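Long-range contacts in fibronectin type III domain-containing protein (Simiduia agarivorans, PDB 6P2K), which probably hydrolyses xyloglucan or related beta-glucans, as a family 74 glycoside hydrolase whose catalytic part is built from seven-bladed beta-propellers: residues Q253-G261 against L305-I313; I663-R673 against Q728-D736. All blocks are in the same frame, centred on the assembly; numbering follows the deposited sequence. Where two conformers were deposited one is given.

Interaction 1: residues Q253-G261 against L305-I313; sequences QQVTGGLEG and LTNFYWEKI
Leu259 lies over one face of the Trp310 indole. Its CG sits almost straight above the five-membered ring, 3.6 Å from the centroid and 11° off the normal. CD2 reaches further across, 3.5 Å from Trp310 CG. Next to this pair, Val255 CG1 rests over a face of the Phe308 ring, 3.9 Å from its centroid, and also touches Leu305 CD2. The torsion of Val255 puts CG1 beside its own backbone N (chi1 -79°), where it can meet both Phe308 and Leu305. Phe297, on strand 292-300, packs against the rings of both Phe308 and Trp310.

Trp310 NE1 donates to Val255 O at 2.8 Å, with an N-H...O angle of 156° and the oxygen near the ring plane. The carbonyl of Gly257 meets the same indole at its edge, near CD1. A water joins Gly257 O to the backbone N of Trp310. The type II turn from Thr256 to Leu259 presents Gly257 O and Leu259. At Gly258 the backbone angles would jam a side chain against the preceding carbonyl. At the outer end, Lys312 NZ meets Glu260 OE1 from above the carboxylate plane, a salt bridge of 2.9 Å. Arg263 pairs with the other oxygen, OE2.

A leucine in place of Trp310 would probably leave Val255 O without its indole donor and Leu259 without the flat face it covers. The contact sets the turn after strand 253-254 against strand 304-314, consistent with adjoining propeller blades. Its chemistry implies that one indole holds this turn by apolar cover and a directed bond.

Interaction 2: residues I663-R673 against Q728-D736; sequences IFTPADAMAVR and QVNWQDITD
Ile663 meets Trp731 with both its side chain and its carbonyl. Its CD1 packs 3.9 Å from Trp731 CZ2 and also touches Val729 CG2. Trp731 NE1 makes a weak, bent bond to Ile663 O at 2.9 Å. A water donates to that same oxygen and to Val729 O, so it bridges the two strands.

Phe664 stacks face to face on the indole. The centroids of its ring and the five-membered ring of Trp731 are 4.1 Å apart, and the planes are 28° from parallel. Phe664 CB lies off-centre over the six-membered ring. With CG turned anti to the backbone N (chi1 -153°), the phenyl reaches across the tryptophan. The opposite face of the indole is covered by Val729 CG1.

Thr665 then caps helix 666-672 and forms a capping box with Asp668. Near the helix end, Val672 CG1 packs on the backbone at Asp733 N, 3.6 Å away. Arg673, just past the helix, runs its extended chain obliquely across Asp733. Its NH1 donates to the syn lone pair of Asp733 OD2 at 2.8 Å, though the guanidinium and carboxylate planes stand 71° apart. Thr735 OG1 lies over one face of the guanidinium. Asp733 OD1 takes bonds from Thr735 N, closing an Asx turn, and from Thr735 OG1. These bonds hold the carboxylate in place for the arginine. A second water links Val672 O to Asp733 OD2.

Strand 661-664 packs on strand 729-733 through Ile663 and Phe664, and the helix adds its last residue, Val672. Both strands are outermost in their four-stranded antiparallel sheets, as expected for adjoining blades of a beta-propeller.

Interactions 1 and 2 lie on opposite sides of the chain's centre. Their own centres are 61 Å apart, and their nearest atoms are about 40 Å apart. They do not touch and follow one another in series along the chain. Each joins the edges of two sheets: the turn after strand 253-254 in interaction 1, strand 661-664 and the helix end in interaction 2. In both, a tryptophan N-H meets a backbone carbonyl, and a salt bridge is present. Neither is near the zinc sites. In interaction 2, the side chain of Arg673 is about 9 Å from a bound polyethylene glycol. The second subunit reaches interaction 1, where its Tyr236 meets Tyr309, but no other chain touches interaction 2.

Interaction 1: residues Q253-G261 against L305-I313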
loop_
_atom_site.group_PDB
_atom_site.type_symbol
_atom_site.label_atom_id
_atom_site.label_comp_id
_atom_site.label_asym_id
_atom_site.label_seq_id
_atom_site.Cartn_x
_atom_site.Cartn_y
_atom_site.Cartn_z
ATOM N N GLN B 253 19.842 45.271 46.278
ATOM C CA GLN B 253 19.993 43.855 46.555
ATOM C C GLN B 253 19.763 43.120 45.252
ATOM O O GLN B 253 18.726 43.325 44.616
ATOM C CB GLN B 253 18.951 43.415 47.575
ATOM C CG GLN B 253 18.846 44.377 48.735
ATOM C CD GLN B 253 20.062 44.315 49.660
ATOM O OE1 GLN B 253 20.994 45.118 49.507
ATOM N NE2 GLN B 253 20.046 43.399 50.642
ATOM N N GLN B 254 20.710 42.277 44.849
ATOM C CA GLN B 254 20.477 41.449 43.675
ATOM C C GLN B 254 19.432 40.392 44.003
ATOM O O GLN B 254 19.488 39.757 45.061
ATOM C CB GLN B 254 21.775 40.797 43.211
ATOM C CG GLN B 254 21.621 39.969 41.952
ATOM C CD GLN B 254 22.925 39.361 41.489
ATOM O OE1 GLN B 254 22.934 38.381 40.745
ATOM N NE2 GLN B 254 24.038 39.940 41.925
ATOM N N VAL B 255 18.467 40.209 43.102
ATOM C CA VAL B 255 17.357 39.298 43.352
ATOM C C VAL B 255 17.181 38.363 42.162
ATOM O O VAL B 255 16.071 38.202 41.641
ATOM C CB VAL B 255 16.063 40.081 43.647
ATOM C CG1 VAL B 255 16.065 40.576 45.084
ATOM C CG2 VAL B 255 15.920 41.252 42.686
ATOM N N THR B 256 18.271 37.733 41.730
ATOM C CA THR B 256 18.236 36.828 40.589
ATOM C C THR B 256 18.084 35.365 40.983
ATOM O O THR B 256 17.852 34.529 40.102
ATOM C CB THR B 256 19.503 36.985 39.739
ATOM O OG1 THR B 256 20.659 36.788 40.562
ATOM C CG2 THR B 256 19.555 38.370 39.111
ATOM N N GLY B 257 18.212 35.037 42.268
ATOM C CA GLY B 257 18.073 33.667 42.725
ATOM C C GLY B 257 16.773 33.028 42.289
ATOM O O GLY B 257 15.690 33.474 42.678
ATOM N N GLY B 258 16.867 31.984 41.469
ATOM C CA GLY B 258 15.704 31.353 40.885
ATOM C C GLY B 258 15.472 31.698 39.431
ATOM O O GLY B 258 14.630 31.059 38.785
ATOM N N LEU B 259 16.181 32.688 38.901
ATOM C CA LEU B 259 16.113 33.018 37.487
ATOM C C LEU B 259 17.193 32.263 36.723
ATOM O O LEU B 259 18.274 31.983 37.250
ATOM C CB LEU B 259 16.288 34.521 37.269
ATOM C CG LEU B 259 15.235 35.455 37.866
ATOM C CD1 LEU B 259 15.730 36.894 37.841
ATOM C CD2 LEU B 259 13.921 35.327 37.111
ATOM N N GLU B 260 16.887 31.931 35.472
ATOM C CA GLU B 260 17.899 31.375 34.586
ATOM C C GLU B 260 19.072 32.340 34.469
ATOM O O GLU B 260 18.890 33.556 34.376
ATOM C CB GLU B 260 17.311 31.105 33.203
ATOM C CG GLU B 260 16.652 29.748 33.042
ATOM C CD GLU B 260 16.096 29.554 31.646
ATOM O OE1 GLU B 260 15.167 28.738 31.474
ATOM O OE2 GLU B 260 16.589 30.226 30.718
ATOM N N GLY B 261 20.283 31.791 34.487
ATOM C CA GLY B 261 21.459 32.619 34.352
ATOM C C GLY B 261 21.650 33.120 32.933
ATOM O O GLY B 261 21.163 32.537 31.962
ATOM N N LEU B 305 13.800 42.764 52.780
ATOM C CA LEU B 305 13.154 41.743 51.961
ATOM C C LEU B 305 13.100 40.453 52.770
ATOM O O LEU B 305 14.109 39.759 52.920
ATOM C CB LEU B 305 13.908 41.560 50.650
ATOM C CG LEU B 305 13.189 40.827 49.520
ATOM C CD1 LEU B 305 11.753 41.306 49.411
ATOM C CD2 LEU B 305 13.936 41.054 48.216
ATOM N N THR B 306 11.920 40.140 53.308
ATOM C CA THR B 306 11.744 38.892 54.043
ATOM C C THR B 306 12.089 37.696 53.166
ATOM O O THR B 306 12.983 36.905 53.484
ATOM C CB THR B 306 10.305 38.778 54.554
ATOM O OG1 THR B 306 9.978 39.930 55.339
ATOM C CG2 THR B 306 10.130 37.518 55.394
ATOM N N ASN B 307 11.388 37.562 52.042
ATOM C CA ASN B 307 11.608 36.468 51.111
ATOM C C ASN B 307 11.192 36.923 49.723
ATOM O O ASN B 307 10.469 37.911 49.562
ATOM C CB ASN B 307 10.828 35.211 51.516
ATOM C CG ASN B 307 9.342 35.479 51.717
ATOM O OD1 ASN B 307 8.653 35.951 50.814
ATOM N ND2 ASN B 307 8.847 35.178 52.910
ATOM N N PHE B 308 11.655 36.185 48.719
ATOM C CA PHE B 308 11.211 36.402 47.351
ATOM C C PHE B 308 11.428 35.123 46.558
ATOM O O PHE B 308 12.304 34.317 46.883
ATOM C CB PHE B 308 11.940 37.580 46.690
ATOM C CG PHE B 308 13.347 37.265 46.251
ATOM C CD1 PHE B 308 14.413 37.458 47.111
ATOM C CD2 PHE B 308 13.602 36.789 44.971
ATOM C CE1 PHE B 308 15.708 37.174 46.709
ATOM C CE2 PHE B 308 14.892 36.499 44.568
ATOM C CZ PHE B 308 15.946 36.694 45.438
ATOM N N TYR B 309 10.621 34.951 45.512
ATOM C CA TYR B 309 10.778 33.818 44.614
ATOM C C TYR B 309 10.290 34.202 43.225
ATOM O O TYR B 309 9.435 35.078 43.069
ATOM C CB TYR B 309 10.031 32.574 45.119
ATOM C CG TYR B 309 8.541 32.754 45.336
ATOM C CD1 TYR B 309 8.055 33.354 46.490
ATOM C CD2 TYR B 309 7.622 32.299 44.397
ATOM C CE1 TYR B 309 6.694 33.510 46.698
ATOM C CE2 TYR B 309 6.261 32.451 44.594
ATOM C CZ TYR B 309 5.802 33.057 45.746
ATOM O OH TYR B 309 4.448 33.211 45.946
ATOM N N TRP B 310 10.859 33.543 42.219
ATOM C CA TRP B 310 10.469 33.720 40.829
ATOM C C TRP B 310 9.780 32.457 40.333
ATOM O O TRP B 310 10.199 31.342 40.655
ATOM C CB TRP B 310 11.680 34.028 39.945
ATOM C CG TRP B 310 12.302 35.364 40.199
ATOM C CD1 TRP B 310 13.400 35.622 40.964
ATOM C CD2 TRP B 310 11.871 36.626 39.675
ATOM N NE1 TRP B 310 13.677 36.968 40.956
ATOM C CE2 TRP B 310 12.753 37.606 40.170
ATOM C CE3 TRP B 310 10.828 37.022 38.835
ATOM C CZ2 TRP B 310 12.621 38.958 39.854
ATOM C CZ3 TRP B 310 10.696 38.365 38.526
ATOM C CH2 TRP B 310 11.587 39.315 39.033
ATOM N N GLU B 311 8.727 32.637 39.546
ATOM C CA GLU B 311 7.956 31.529 39.005
ATOM C C GLU B 311 7.711 31.770 37.525
ATOM O O GLU B 311 7.396 32.892 37.116
ATOM C CB GLU B 311 6.624 31.375 39.744
ATOM C CG GLU B 311 5.626 30.452 39.073
ATOM C CD GLU B 311 4.281 30.457 39.773
ATOM O OE1 GLU B 311 3.445 29.579 39.472
ATOM O OE2 GLU B 311 4.061 31.342 40.627
ATOM N N LYS B 312 7.871 30.723 36.722
ATOM C CA LYS B 312 7.566 30.810 35.299
ATOM C C LYS B 312 6.062 30.665 35.121
ATOM O O LYS B 312 5.498 29.599 35.383
ATOM C CB LYS B 312 8.322 29.740 34.516
ATOM C CG LYS B 312 9.724 30.156 34.109
ATOM C CD LYS B 312 10.216 29.368 32.910
ATOM C CE LYS B 312 11.724 29.499 32.762
ATOM N NZ LYS B 312 12.231 28.770 31.563
ATOM N N ILE B 313 5.403 31.745 34.692
ATOM C CA ILE B 313 3.971 31.683 34.410
ATOM C C ILE B 313 3.692 31.343 32.956
ATOM O O ILE B 313 2.524 31.141 32.586
ATOM C CB ILE B 313 3.286 33.009 34.796
ATOM C CG1 ILE B 313 3.873 34.171 33.992
ATOM C CG2 ILE B 313 3.446 33.266 36.287
ATOM C CD1 ILE B 313 3.021 35.421 34.032
HETATM O O HOH W 1 13.064 31.863 43.207
#

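Interaction 2: residues I663-R673 against Q728-D736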
loop_
_atom_site.group_PDB
_atom_site.type_symbol
_atom_site.label_atom_id
_atom_site.label_comp_id
_atom_site.label_asym_id
_atom_site.label_seq_id
_atom_site.Cartn_x
_atom_site.Cartn_y
_atom_site.Cartn_z
ATOM N N ILE B 663 8.246 54.608 -20.294
ATOM C CA ILE B 663 6.785 54.655 -20.255
ATOM C C ILE B 663 6.252 55.032 -18.875
ATOM O O ILE B 663 5.052 55.279 -18.721
ATOM C CB ILE B 663 6.161 53.326 -20.722
ATOM C CG1 ILE B 663 6.531 52.185 -19.776
ATOM C CG2 ILE B 663 6.564 53.017 -22.160
ATOM C CD1 ILE B 663 5.660 50.951 -19.945
ATOM N N PHE B 664 7.118 55.080 -17.861
ATOM C CA PHE B 664 6.682 55.580 -16.560
ATOM C C PHE B 664 7.877 56.110 -15.783
ATOM O O PHE B 664 8.889 55.416 -15.646
ATOM C CB PHE B 664 5.961 54.502 -15.744
ATOM C CG PHE B 664 4.966 55.061 -14.764
ATOM C CD1 PHE B 664 3.920 55.858 -15.201
ATOM C CD2 PHE B 664 5.085 54.803 -13.409
ATOM C CE1 PHE B 664 3.002 56.380 -14.306
ATOM C CE2 PHE B 664 4.170 55.321 -12.509
ATOM C CZ PHE B 664 3.127 56.112 -12.960
ATOM N N THR B 665 7.746 57.326 -15.269
ATOM C CA THR B 665 8.783 58.029 -14.530
ATOM C C THR B 665 8.214 58.545 -13.221
ATOM O O THR B 665 6.994 58.553 -13.019
ATOM C CB THR B 665 9.329 59.202 -15.360
ATOM O OG1 THR B 665 8.294 60.178 -15.533
ATOM C CG2 THR B 665 9.804 58.724 -16.723
ATOM N N PRO B 666 9.074 58.976 -12.291
ATOM C CA PRO B 666 8.560 59.642 -11.081
ATOM C C PRO B 666 7.656 60.828 -11.371
ATOM O O PRO B 666 6.710 61.072 -10.610
ATOM C CB PRO B 666 9.843 60.073 -10.357
ATOM C CG PRO B 666 10.849 59.058 -10.767
ATOM C CD PRO B 666 10.516 58.687 -12.188
ATOM N N ALA B 667 7.916 61.580 -12.445
ATOM C CA ALA B 667 7.038 62.692 -12.792
ATOM C C ALA B 667 5.643 62.198 -13.159
ATOM O O ALA B 667 4.638 62.800 -12.762
ATOM C CB ALA B 667 7.640 63.502 -13.939
ATOM N N ASP B 668 5.563 61.106 -13.923
ATOM C CA ASP B 668 4.263 60.527 -14.252
ATOM C C ASP B 668 3.533 60.067 -12.997
ATOM O O ASP B 668 2.313 60.232 -12.884
ATOM C CB ASP B 668 4.428 59.356 -15.219
ATOM C CG ASP B 668 5.158 59.736 -16.488
ATOM O OD1 ASP B 668 4.962 60.869 -16.972
ATOM O OD2 ASP B 668 5.922 58.892 -17.003
ATOM N N ALA B 669 4.264 59.479 -12.047
ATOM C CA ALA B 669 3.640 59.005 -10.818
ATOM C C ALA B 669 3.086 60.163 -9.994
ATOM O O ALA B 669 1.982 60.069 -9.443
ATOM C CB ALA B 669 4.646 58.193 -10.001
ATOM N N MET B 670 3.833 61.265 -9.905
ATOM C CA MET B 670 3.369 62.402 -9.118
ATOM C C MET B 670 2.190 63.102 -9.778
ATOM O O MET B 670 1.378 63.725 -9.084
ATOM C CB MET B 670 4.516 63.383 -8.888
ATOM C CG MET B 670 5.602 62.839 -7.972
ATOM S SD MET B 670 6.876 64.053 -7.598
ATOM C CE MET B 670 5.887 65.389 -6.936
ATOM N N ALA B 671 2.075 63.012 -11.105
ATOM C CA ALA B 671 0.917 63.579 -11.787
ATOM C C ALA B 671 -0.324 62.713 -11.594
ATOM O O ALA B 671 -1.421 63.239 -11.381
ATOM C CB ALA B 671 1.217 63.756 -13.275
ATOM N N VAL B 672 -0.168 61.389 -11.658
ATOM C CA VAL B 672 -1.310 60.494 -11.505
ATOM C C VAL B 672 -1.730 60.385 -10.042
ATOM O O VAL B 672 -2.920 60.231 -9.742
ATOM C CB VAL B 672 -0.972 59.116 -12.103
ATOM C CG1 VAL B 672 -2.069 58.101 -11.813
ATOM C CG2 VAL B 672 -0.742 59.236 -13.604
ATOM N N ARG B 673 -0.779 60.480 -9.113
ATOM C CA ARG B 673 -1.047 60.412 -7.675
ATOM C C ARG B 673 -0.377 61.609 -7.014
ATOM O O ARG B 673 0.806 61.550 -6.648
ATOM C CB ARG B 673 -0.548 59.095 -7.084
ATOM C CG ARG B 673 -0.822 58.913 -5.594
ATOM C CD ARG B 673 -0.607 57.461 -5.197
ATOM N NE ARG B 673 -0.658 57.253 -3.754
ATOM C CZ ARG B 673 -1.779 57.106 -3.057
ATOM N NH1 ARG B 673 -2.957 57.154 -3.668
ATOM N NH2 ARG B 673 -1.722 56.917 -1.748
ATOM N N GLN B 728 0.540 52.888 -26.839
ATOM C CA GLN B 728 0.856 53.681 -25.665
ATOM C C GLN B 728 0.202 53.089 -24.420
ATOM O O GLN B 728 -0.748 52.306 -24.492
ATOM C CB GLN B 728 0.414 55.132 -25.859
ATOM C CG GLN B 728 1.532 56.061 -26.306
ATOM C CD GLN B 728 2.369 55.468 -27.423
ATOM O OE1 GLN B 728 1.863 55.181 -28.508
ATOM N NE2 GLN B 728 3.657 55.276 -27.160
ATOM N N VAL B 729 0.735 53.471 -23.265
ATOM C CA VAL B 729 0.273 52.981 -21.973
ATOM C C VAL B 729 -0.321 54.150 -21.203
ATOM O O VAL B 729 0.320 55.196 -21.055
ATOM C CB VAL B 729 1.413 52.329 -21.173
ATOM C CG1 VAL B 729 0.875 51.720 -19.886
ATOM C CG2 VAL B 729 2.110 51.281 -22.021
ATOM N N ASN B 730 -1.547 53.978 -20.724
ATOM C CA ASN B 730 -2.192 54.968 -19.876
ATOM C C ASN B 730 -2.244 54.439 -18.451
ATOM O O ASN B 730 -2.673 53.303 -18.220
ATOM C CB ASN B 730 -3.595 55.307 -20.382
ATOM C CG ASN B 730 -3.580 55.929 -21.765
ATOM O OD1 ASN B 730 -2.602 56.568 -22.161
ATOM N ND2 ASN B 730 -4.674 55.767 -22.501
ATOM N N TRP B 731 -1.821 55.272 -17.507
ATOM C CA TRP B 731 -1.605 54.852 -16.135
ATOM C C TRP B 731 -2.706 55.381 -15.227
ATOM O O TRP B 731 -3.259 56.463 -15.450
ATOM C CB TRP B 731 -0.240 55.330 -15.636
ATOM C CG TRP B 731 0.891 54.692 -16.369
ATOM C CD1 TRP B 731 1.449 55.116 -17.537
ATOM C CD2 TRP B 731 1.597 53.500 -15.993
ATOM N NE1 TRP B 731 2.463 54.268 -17.911
ATOM C CE2 TRP B 731 2.575 53.268 -16.981
ATOM C CE3 TRP B 731 1.501 52.614 -14.917
ATOM C CZ2 TRP B 731 3.453 52.184 -16.924
ATOM C CZ3 TRP B 731 2.374 51.535 -14.862
ATOM C CH2 TRP B 731 3.337 51.331 -15.860
ATOM N N GLN B 732 -3.016 54.594 -14.203
ATOM C CA GLN B 732 -3.977 54.981 -13.185
ATOM C C GLN B 732 -3.445 54.571 -11.819
ATOM O O GLN B 732 -2.578 53.699 -11.698
ATOM C CB GLN B 732 -5.357 54.357 -13.439
ATOM C CG GLN B 732 -5.352 52.840 -13.530
ATOM C CD GLN B 732 -6.707 52.275 -13.920
ATOM O OE1 GLN B 732 -7.729 52.612 -13.322
ATOM N NE2 GLN B 732 -6.718 51.408 -14.928
ATOM N N ASP B 733 -3.975 55.222 -10.790
ATOM C CA ASP B 733 -3.580 54.976 -9.409
ATOM C C ASP B 733 -4.464 53.873 -8.836
ATOM O O ASP B 733 -5.691 54.012 -8.800
ATOM C CB ASP B 733 -3.703 56.268 -8.598
ATOM C CG ASP B 733 -3.293 56.101 -7.144
ATOM O OD1 ASP B 733 -2.744 55.039 -6.778
ATOM O OD2 ASP B 733 -3.521 57.051 -6.364
ATOM N N ILE B 734 -3.847 52.773 -8.402
ATOM C CA ILE B 734 -4.605 51.665 -7.831
ATOM C C ILE B 734 -4.123 51.382 -6.414
ATOM O O ILE B 734 -4.258 50.261 -5.912
ATOM C CB ILE B 734 -4.512 50.403 -8.711
ATOM C CG1 ILE B 734 -3.069 49.905 -8.803
ATOM C CG2 ILE B 734 -5.081 50.672 -10.095
ATOM C CD1 ILE B 734 -2.959 48.419 -9.117
ATOM N N THR B 735 -3.565 52.399 -5.755
ATOM C CA THR B 735 -3.157 52.235 -4.362
ATOM C C THR B 735 -4.359 51.928 -3.479
ATOM O O THR B 735 -4.327 50.988 -2.674
ATOM C CB THR B 735 -2.433 53.490 -3.869
ATOM O OG1 THR B 735 -1.391 53.833 -4.791
ATOM C CG2 THR B 735 -1.823 53.247 -2.493
ATOM N N ASP B 736 -5.433 52.707 -3.625
ATOM C CA ASP B 736 -6.719 52.499 -2.937
ATOM C C ASP B 736 -6.448 52.345 -1.440
ATOM O O ASP B 736 -5.782 53.208 -0.851
ATOM C CB ASP B 736 -7.458 51.338 -3.592
ATOM C CG ASP B 736 -7.822 51.618 -5.038
ATOM O OD1 ASP B 736 -8.208 52.764 -5.346
ATOM O OD2 ASP B 736 -7.727 50.690 -5.866
HETATM O O HOH W 2 2.986 55.817 -20.648
HETATM O O HOH W 3 -4.768 59.444 -7.511
HETATM O O HOH W 4 -4.969 56.186 -1.918
#